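MRNA-decapping enzyme subunit 1 (Saccharomyces cerevisiae, PDB 1Q67) works with DCP2 in the decapping complex that removes the 7-methylguanine cap from mRNA, opening the transcript to 5' to 3' decay. Local coordinates at residues N25-G28 and K33-Q36; T41-L46 and L145-P150; I203-H206 and D210-N213. One frame throughout, in Å; residues are numbered along the deposited sequence.

The three contacts run in series along the chain and trace a path across a PH-like beta sandwich. Contact 1 lies at the four-stranded sheet that begins with strand 34-41, contact 2 bridges from that sheet to the five-stranded one, and contact 3 ties the latter to helix 208-223. The centres of contacts 1 and 2 are about 17 Å apart, and Val-26 CG1 meets Leu-145 CD1 at 4.1 Å. Contacts 2 and 3 are closer, with centres about 13 Å apart: Thr-41 OG1 reaches Asp-210 OD2 at 2.6 Å in a probable hydrogen bond, and strands 43-50 and 200-205 are neighbours. Both meet the second subunit; nearest atoms of contacts 1 and 3 are about 14 Å apart.

Contact 1. Residues N25-G28 and K33-Q36; sequences NVIG and KIKQ
The carboxamide of Asn-25, the flat group of this contact, turns its oxygen-and-nitrogen end toward Ile-34: the methyl CG2 of Ile-34 lies 3.9 Å from Asn-25 OD1 and slightly farther from ND2. Over one face stands the backbone of Gly-28, whose N donates to Asn-25 OD1 across 3.0 Å from above the carbonyl plane, 52° out of it. Because this bond links a side-chain oxygen to the amide three residues on, it forms an Asx motif, and it holds the carboxamide against the turn that it closes. A water extends the polar side; it lies within hydrogen-bonding distance of Ile-34 O (3.0 Å) and makes a weak bond to Asn-25 ND2.

The loop 25-28 so shaped lies against the start of strand 34-41, an outermost strand of an antiparallel sheet in the PH-like beta sandwich. Just beyond Ile-34 the strand carries a classic beta bulge, Lys-35 and Gln-36 both facing Leu-69 of strand 64-70.

Ile-34 reaches from the strand to the loop with two branches. With CG1 anti to the backbone N (chi1 -178°), the longer arm carries Ile-34 CD1 to Ile-27 CD1 at 3.7 Å and to Ile-27 CG2 at 3.8 Å, the two side chains crossing at about a right angle. The shorter branch, Ile-34 CG2, rests on Gly-28 CA at 3.7 Å. Ile-27, buried, also packs on Ala-66 of strand 64-70 and Ile-143 of strand 140-146.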
loop_
_atom_site.group_PDB
_atom_site.type_symbol
_atom_site.label_atom_id
_atom_site.label_comp_id
_atom_site.label_asym_id
_atom_site.label_seq_id
_atom_site.Cartn_x
_atom_site.Cartn_y
_atom_site.Cartn_z
ATOM N N ASN B 25 -5.878 12.600 18.373
ATOM C CA ASN B 25 -4.814 13.333 17.688
ATOM C C ASN B 25 -3.568 12.462 17.627
ATOM O O ASN B 25 -2.601 12.690 18.346
ATOM C CB ASN B 25 -4.504 14.655 18.409
ATOM C CG ASN B 25 -3.329 15.411 17.781
ATOM O OD1 ASN B 25 -2.976 15.191 16.613
ATOM N ND2 ASN B 25 -2.726 16.313 18.551
ATOM N N VAL B 26 -3.608 11.453 16.765
ATOM C CA VAL B 26 -2.495 10.526 16.591
ATOM C C VAL B 26 -1.291 11.160 15.887
ATOM O O VAL B 26 -0.143 10.801 16.167
ATOM C CB VAL B 26 -2.951 9.263 15.790
ATOM C CG1 VAL B 26 -3.530 9.673 14.444
ATOM C CG2 VAL B 26 -1.782 8.311 15.585
ATOM N N ILE B 27 -1.543 12.093 14.968
ATOM C CA ILE B 27 -0.444 12.747 14.260
ATOM C C ILE B 27 0.427 13.460 15.279
ATOM O O ILE B 27 1.660 13.395 15.231
ATOM C CB ILE B 27 -0.956 13.796 13.235
ATOM C CG1 ILE B 27 -1.739 13.093 12.118
ATOM C CG2 ILE B 27 0.231 14.580 12.656
ATOM C CD1 ILE B 27 -2.547 14.034 11.238
ATOM N N GLY B 28 -0.240 14.133 16.206
ATOM C CA GLY B 28 0.448 14.872 17.245
ATOM C C GLY B 28 1.480 14.086 18.027
ATOM O O GLY B 28 2.370 14.680 18.633
ATOM N N LYS B 33 4.132 19.535 16.340
ATOM C CA LYS B 33 3.744 20.816 15.758
ATOM C C LYS B 33 2.361 20.899 15.115
ATOM O O LYS B 33 1.843 21.999 14.952
ATOM C CB LYS B 33 4.778 21.272 14.722
ATOM C CG LYS B 33 5.846 22.232 15.240
ATOM C CD LYS B 33 6.807 21.564 16.191
ATOM C CE LYS B 33 7.988 22.484 16.510
ATOM N NZ LYS B 33 8.799 22.814 15.298
ATOM N N ILE B 34 1.753 19.772 14.747
ATOM C CA ILE B 34 0.446 19.859 14.109
ATOM C C ILE B 34 -0.454 20.819 14.870
ATOM O O ILE B 34 -0.574 20.744 16.091
ATOM C CB ILE B 34 -0.267 18.482 13.984
ATOM C CG1 ILE B 34 -1.610 18.668 13.267
ATOM C CG2 ILE B 34 -0.495 17.866 15.363
ATOM C CD1 ILE B 34 -2.281 17.364 12.809
ATOM N N LYS B 35 -1.085 21.727 14.134
ATOM C CA LYS B 35 -1.968 22.721 14.729
ATOM C C LYS B 35 -3.372 22.611 14.165
ATOM O O LYS B 35 -4.346 22.885 14.855
ATOM C CB LYS B 35 -1.412 24.126 14.466
ATOM C CG LYS B 35 -2.334 25.267 14.894
ATOM C CD LYS B 35 -1.694 26.622 14.594
ATOM C CE LYS B 35 -2.617 27.776 14.957
ATOM N NZ LYS B 35 -1.938 29.094 14.772
ATOM N N GLN B 36 -3.473 22.215 12.904
ATOM C CA GLN B 36 -4.771 22.073 12.265
ATOM C C GLN B 36 -4.720 21.042 11.137
ATOM O O GLN B 36 -3.861 21.105 10.260
ATOM C CB GLN B 36 -5.236 23.435 11.724
ATOM C CG GLN B 36 -6.615 23.424 11.080
ATOM C CD GLN B 36 -7.001 24.780 10.469
ATOM O OE1 GLN B 36 -6.142 25.541 10.012
ATOM N NE2 GLN B 36 -8.301 25.071 10.442
HETATM O O HOH W 1 -0.579 18.939 18.486
#

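Contact 2. Residues T41-L46 and L145-P150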
loop_
_atom_site.group_PDB
_atom_site.type_symbol
_atom_site.label_atom_id
_atom_site.label_comp_id
_atom_site.label_asym_id
_atom_site.label_seq_id
_atom_site.Cartn_x
_atom_site.Cartn_y
_atom_site.Cartn_z
ATOM N N THR B 41 -7.453 11.254 3.847
ATOM C CA THR B 41 -8.136 10.300 2.991
ATOM C C THR B 41 -7.746 8.959 3.606
ATOM O O THR B 41 -6.620 8.792 4.072
ATOM C CB THR B 41 -7.675 10.426 1.509
ATOM O OG1 THR B 41 -8.545 9.656 0.671
ATOM C CG2 THR B 41 -6.249 9.945 1.336
ATOM N N PRO B 42 -8.679 7.990 3.623
ATOM C CA PRO B 42 -8.524 6.635 4.181
ATOM C C PRO B 42 -7.427 5.726 3.648
ATOM O O PRO B 42 -6.722 5.073 4.426
ATOM C CB PRO B 42 -9.905 5.998 3.957
ATOM C CG PRO B 42 -10.826 7.168 3.754
ATOM C CD PRO B 42 -9.995 8.136 2.978
ATOM N N HIS B 43 -7.287 5.666 2.329
ATOM C CA HIS B 43 -6.313 4.765 1.733
ATOM C C HIS B 43 -5.412 5.390 0.674
ATOM O O HIS B 43 -5.887 5.864 -0.358
ATOM C CB HIS B 43 -7.064 3.575 1.132
ATOM C CG HIS B 43 -8.120 3.019 2.038
ATOM N ND1 HIS B 43 -7.822 2.313 3.186
ATOM C CD2 HIS B 43 -9.471 3.124 2.003
ATOM C CE1 HIS B 43 -8.942 2.008 3.817
ATOM N NE2 HIS B 43 -9.957 2.489 3.122
ATOM N N ALA B 44 -4.110 5.371 0.934
ATOM C CA ALA B 44 -3.124 5.921 0.013
ATOM C C ALA B 44 -1.886 5.044 0.071
ATOM O O ALA B 44 -1.477 4.618 1.145
ATOM C CB ALA B 44 -2.774 7.349 0.403
ATOM N N SER B 45 -1.297 4.772 -1.084
ATOM C CA SER B 45 -0.112 3.928 -1.147
ATOM C C SER B 45 1.040 4.741 -1.745
ATOM O O SER B 45 0.863 5.447 -2.739
ATOM C CB SER B 45 -0.410 2.685 -1.996
ATOM O OG SER B 45 0.670 1.773 -1.939
ATOM N N LEU B 46 2.217 4.620 -1.141
ATOM C CA LEU B 46 3.388 5.383 -1.551
ATOM C C LEU B 46 4.419 4.682 -2.449
ATOM O O LEU B 46 4.821 3.544 -2.197
ATOM C CB LEU B 46 4.102 5.907 -0.293
ATOM C CG LEU B 46 5.214 6.934 -0.521
ATOM C CD1 LEU B 46 4.582 8.238 -1.026
ATOM C CD2 LEU B 46 5.973 7.192 0.763
ATOM N N LEU B 145 0.001 7.188 7.593
ATOM C CA LEU B 145 0.055 6.313 8.760
ATOM C C LEU B 145 -0.351 4.906 8.359
ATOM O O LEU B 145 -1.515 4.671 8.045
ATOM C CB LEU B 145 -0.904 6.830 9.837
ATOM C CG LEU B 145 -0.724 8.281 10.307
ATOM C CD1 LEU B 145 -2.056 8.872 10.717
ATOM C CD2 LEU B 145 0.254 8.330 11.453
ATOM N N ASN B 146 0.597 3.971 8.355
ATOM C CA ASN B 146 0.268 2.588 7.992
ATOM C C ASN B 146 -0.819 2.023 8.893
ATOM O O ASN B 146 -0.795 2.226 10.106
ATOM C CB ASN B 146 1.507 1.692 8.058
ATOM C CG ASN B 146 2.424 1.896 6.871
ATOM O OD1 ASN B 146 2.123 2.693 5.979
ATOM N ND2 ASN B 146 3.544 1.178 6.846
ATOM N N ARG B 147 -1.772 1.324 8.281
ATOM C CA ARG B 147 -2.898 0.719 8.989
ATOM C C ARG B 147 -2.596 -0.689 9.474
ATOM O O ARG B 147 -3.061 -1.103 10.533
ATOM C CB ARG B 147 -4.118 0.630 8.069
ATOM C CG ARG B 147 -4.878 1.919 7.828
ATOM C CD ARG B 147 -5.861 1.716 6.678
ATOM N NE ARG B 147 -6.797 2.825 6.537
ATOM C CZ ARG B 147 -7.834 3.025 7.340
ATOM N NH1 ARG B 147 -8.065 2.180 8.338
ATOM N NH2 ARG B 147 -8.631 4.073 7.155
ATOM N N ILE B 148 -1.826 -1.422 8.681
ATOM C CA ILE B 148 -1.494 -2.808 8.991
ATOM C C ILE B 148 -0.292 -2.981 9.914
ATOM O O ILE B 148 -0.123 -4.041 10.517
ATOM C CB ILE B 148 -1.287 -3.604 7.683
ATOM C CG1 ILE B 148 -2.435 -3.296 6.715
ATOM C CG2 ILE B 148 -1.259 -5.099 7.973
ATOM C CD1 ILE B 148 -3.833 -3.522 7.297
ATOM N N ASN B 149 0.552 -1.956 10.008
ATOM C CA ASN B 149 1.702 -1.984 10.911
ATOM C C ASN B 149 1.909 -0.560 11.411
ATOM O O ASN B 149 1.256 0.365 10.934
ATOM C CB ASN B 149 2.965 -2.538 10.234
ATOM C CG ASN B 149 3.379 -1.759 9.002
ATOM O OD1 ASN B 149 3.419 -0.529 9.010
ATOM N ND2 ASN B 149 3.716 -2.481 7.938
ATOM N N PRO B 150 2.811 -0.357 12.381
ATOM C CA PRO B 150 3.035 0.993 12.909
ATOM C C PRO B 150 3.996 1.935 12.182
ATOM O O PRO B 150 4.542 2.848 12.804
ATOM C CB PRO B 150 3.499 0.710 14.334
ATOM C CG PRO B 150 4.350 -0.495 14.141
ATOM C CD PRO B 150 3.514 -1.360 13.203
#
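Pro-42, at the corner where the chain turns from one sheet toward the other, and His-43 just after it meet Arg-147, in the loop after strand 140-146; the backbones stand well apart, His-43 CA and Arg-147 CA being 9.0 Å from each other, so a single long side chain spans the distance. Arg-147 does so extended from CG to NE, and spends its guanidinium on a backbone carbonyl. Arg-147 NE donates to Pro-42 O at 3.1 Å in a nearly straight bond (166°), with the oxygen lying in the guanidinium plane. The neighbouring Arg-147 NH2 adds a weak second bond to Pro-42 O at 3.5 Å, and also reaches Pro-42 CB at 3.9 Å.

The imidazole of His-43 lies beside the guanidinium. His-43 CE1 sits over one face of it, 3.8 Å from Arg-147 CZ, while His-43 ND1 comes into contact with Arg-147 NE at 3.5 Å; the two planes are 36° apart, so the groups lean together without stacking flat. With the cation so near, protonation of this imidazole would probably be disfavoured. Pro-42 CB covers one face of the His-43 ring toward its rim, 3.4 Å above the plane.

Farther along 145-150 the turn is held from within: Asn-146 ND2 donates to Asn-149 OD1 at 2.8 Å, in the carbonyl plane and on a lone pair.

Rings of Trp-204 and His-206 of the second subunit meet His-43. Within the chain, Arg-147 also packs on Val-64 of strand 64-70, His-43 pairs by backbone with His-206 just beyond strand 200-205, and Thr-41 bonds to Asp-210 of helix 208-223, which sets this corner between both sheets and the helix.

Contact 3. Residues I203-H206 and D210-N213; sequences IWIH and DRQN
Hydrogen bonding centres on Arg-211, which approaches Ile-205 side-on and gives two nitrogens to one carbonyl oxygen. Arg-211 NE lies 2.8 Å from Ile-205 O, in the carbonyl plane, and Arg-211 NH2 donates to that same oxygen at 2.9 Å; the acceptor in turn lies in the guanidinium plane, only 2° out of it. The extended chain from CG to NE brings the group back from the helix to the strand end.

This strand-to-helix turn joins strand 200-205, the last in chain order and central in the five-stranded sheet, to helix 208-223, the C-terminal helix of a PH-like fold.

Apolar contacts flank the bonds: Arg-211 CG rests on Ile-205 CB at 3.9 Å, and Ile-205 CG2 meets Asp-210 CB at 4.0 Å. The carboxylate of Asp-210 turns instead to Thr-41.

An aromatic ring lies alongside. Trp-204 sets NE1, buried without a hydrogen-bond partner, 3.8 Å from Arg-211 NH2, with ring and guanidinium planes 49° apart. A leucine in place of Arg-211 would probably leave Ile-205 O without either donor and open a gap beside the indole. Trp-204 and His-206 also meet His-43 of the second subunit.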
loop_
_atom_site.group_PDB
_atom_site.type_symbol
_atom_site.label_atom_id
_atom_site.label_comp_id
_atom_site.label_asym_id
_atom_site.label_seq_id
_atom_site.Cartn_x
_atom_site.Cartn_y
_atom_site.Cartn_z
ATOM N N ILE B 203 1.762 8.983 -5.204
ATOM C CA ILE B 203 0.823 8.514 -4.207
ATOM C C ILE B 203 -0.460 8.043 -4.875
ATOM O O ILE B 203 -1.146 8.832 -5.522
ATOM C CB ILE B 203 0.473 9.625 -3.184
ATOM C CG1 ILE B 203 1.747 10.161 -2.522
ATOM C CG2 ILE B 203 -0.451 9.063 -2.108
ATOM C CD1 ILE B 203 1.500 11.351 -1.605
ATOM N N TRP B 204 -0.765 6.752 -4.734
ATOM C CA TRP B 204 -1.996 6.201 -5.298
ATOM C C TRP B 204 -3.065 6.386 -4.234
ATOM O O TRP B 204 -2.909 5.931 -3.103
ATOM C CB TRP B 204 -1.863 4.704 -5.612
ATOM C CG TRP B 204 -3.143 4.126 -6.162
ATOM C CD1 TRP B 204 -3.613 4.251 -7.437
ATOM C CD2 TRP B 204 -4.169 3.441 -5.424
ATOM N NE1 TRP B 204 -4.866 3.698 -7.539
ATOM C CE2 TRP B 204 -5.231 3.189 -6.319
ATOM C CE3 TRP B 204 -4.290 3.010 -4.094
ATOM C CZ2 TRP B 204 -6.412 2.533 -5.926
ATOM C CZ3 TRP B 204 -5.469 2.351 -3.700
ATOM C CH2 TRP B 204 -6.509 2.119 -4.616
ATOM N N ILE B 205 -4.151 7.053 -4.593
ATOM C CA ILE B 205 -5.224 7.288 -3.646
ATOM C C ILE B 205 -6.497 6.580 -4.104
ATOM O O ILE B 205 -6.959 6.775 -5.225
ATOM C CB ILE B 205 -5.486 8.798 -3.485
ATOM C CG1 ILE B 205 -4.222 9.479 -2.938
ATOM C CG2 ILE B 205 -6.672 9.022 -2.560
ATOM C CD1 ILE B 205 -4.317 10.989 -2.838
ATOM N N HIS B 206 -7.053 5.750 -3.225
ATOM C CA HIS B 206 -8.254 4.992 -3.548
ATOM C C HIS B 206 -9.479 5.856 -3.842
ATOM O O HIS B 206 -10.155 5.639 -4.842
ATOM C CB HIS B 206 -8.584 4.007 -2.428
ATOM C CG HIS B 206 -9.672 3.046 -2.789
ATOM N ND1 HIS B 206 -9.499 2.046 -3.723
ATOM C CD2 HIS B 206 -10.968 2.982 -2.404
ATOM C CE1 HIS B 206 -10.643 1.411 -3.901
ATOM N NE2 HIS B 206 -11.550 1.960 -3.114
ATOM N N ASP B 210 -10.626 12.338 -4.217
ATOM C CA ASP B 210 -9.611 12.883 -3.323
ATOM C C ASP B 210 -8.288 13.198 -4.009
ATOM O O ASP B 210 -7.477 13.957 -3.478
ATOM C CB ASP B 210 -9.361 11.938 -2.147
ATOM C CG ASP B 210 -10.403 12.086 -1.062
ATOM O OD1 ASP B 210 -11.099 13.125 -1.057
ATOM O OD2 ASP B 210 -10.516 11.182 -0.207
ATOM N N ARG B 211 -8.069 12.621 -5.184
ATOM C CA ARG B 211 -6.830 12.859 -5.916
ATOM C C ARG B 211 -6.758 14.310 -6.377
ATOM O O ARG B 211 -5.737 14.975 -6.212
ATOM C CB ARG B 211 -6.738 11.931 -7.124
ATOM C CG ARG B 211 -6.717 10.464 -6.750
ATOM C CD ARG B 211 -6.891 9.577 -7.968
ATOM N NE ARG B 211 -7.175 8.203 -7.568
ATOM C CZ ARG B 211 -7.596 7.256 -8.397
ATOM N NH1 ARG B 211 -7.786 7.532 -9.681
ATOM N NH2 ARG B 211 -7.832 6.037 -7.941
ATOM N N GLN B 212 -7.855 14.794 -6.945
ATOM C CA GLN B 212 -7.919 16.162 -7.433
ATOM C C GLN B 212 -7.895 17.144 -6.262
ATOM O O GLN B 212 -7.256 18.195 -6.331
ATOM C CB GLN B 212 -9.191 16.364 -8.262
ATOM C CG GLN B 212 -9.037 17.405 -9.345
ATOM C CD GLN B 212 -7.993 17.008 -10.379
ATOM O OE1 GLN B 212 -7.350 17.859 -10.987
ATOM N NE2 GLN B 212 -7.830 15.709 -10.586
ATOM N N ASN B 213 -8.585 16.799 -5.182
ATOM C CA ASN B 213 -8.622 17.661 -4.010
ATOM C C ASN B 213 -7.273 17.806 -3.309
ATOM O O ASN B 213 -6.949 18.882 -2.813
ATOM C CB ASN B 213 -9.666 17.151 -3.015
ATOM C CG ASN B 213 -11.080 17.371 -3.504
ATOM O OD1 ASN B 213 -11.404 17.071 -4.654
ATOM N ND2 ASN B 213 -11.935 17.897 -2.635
#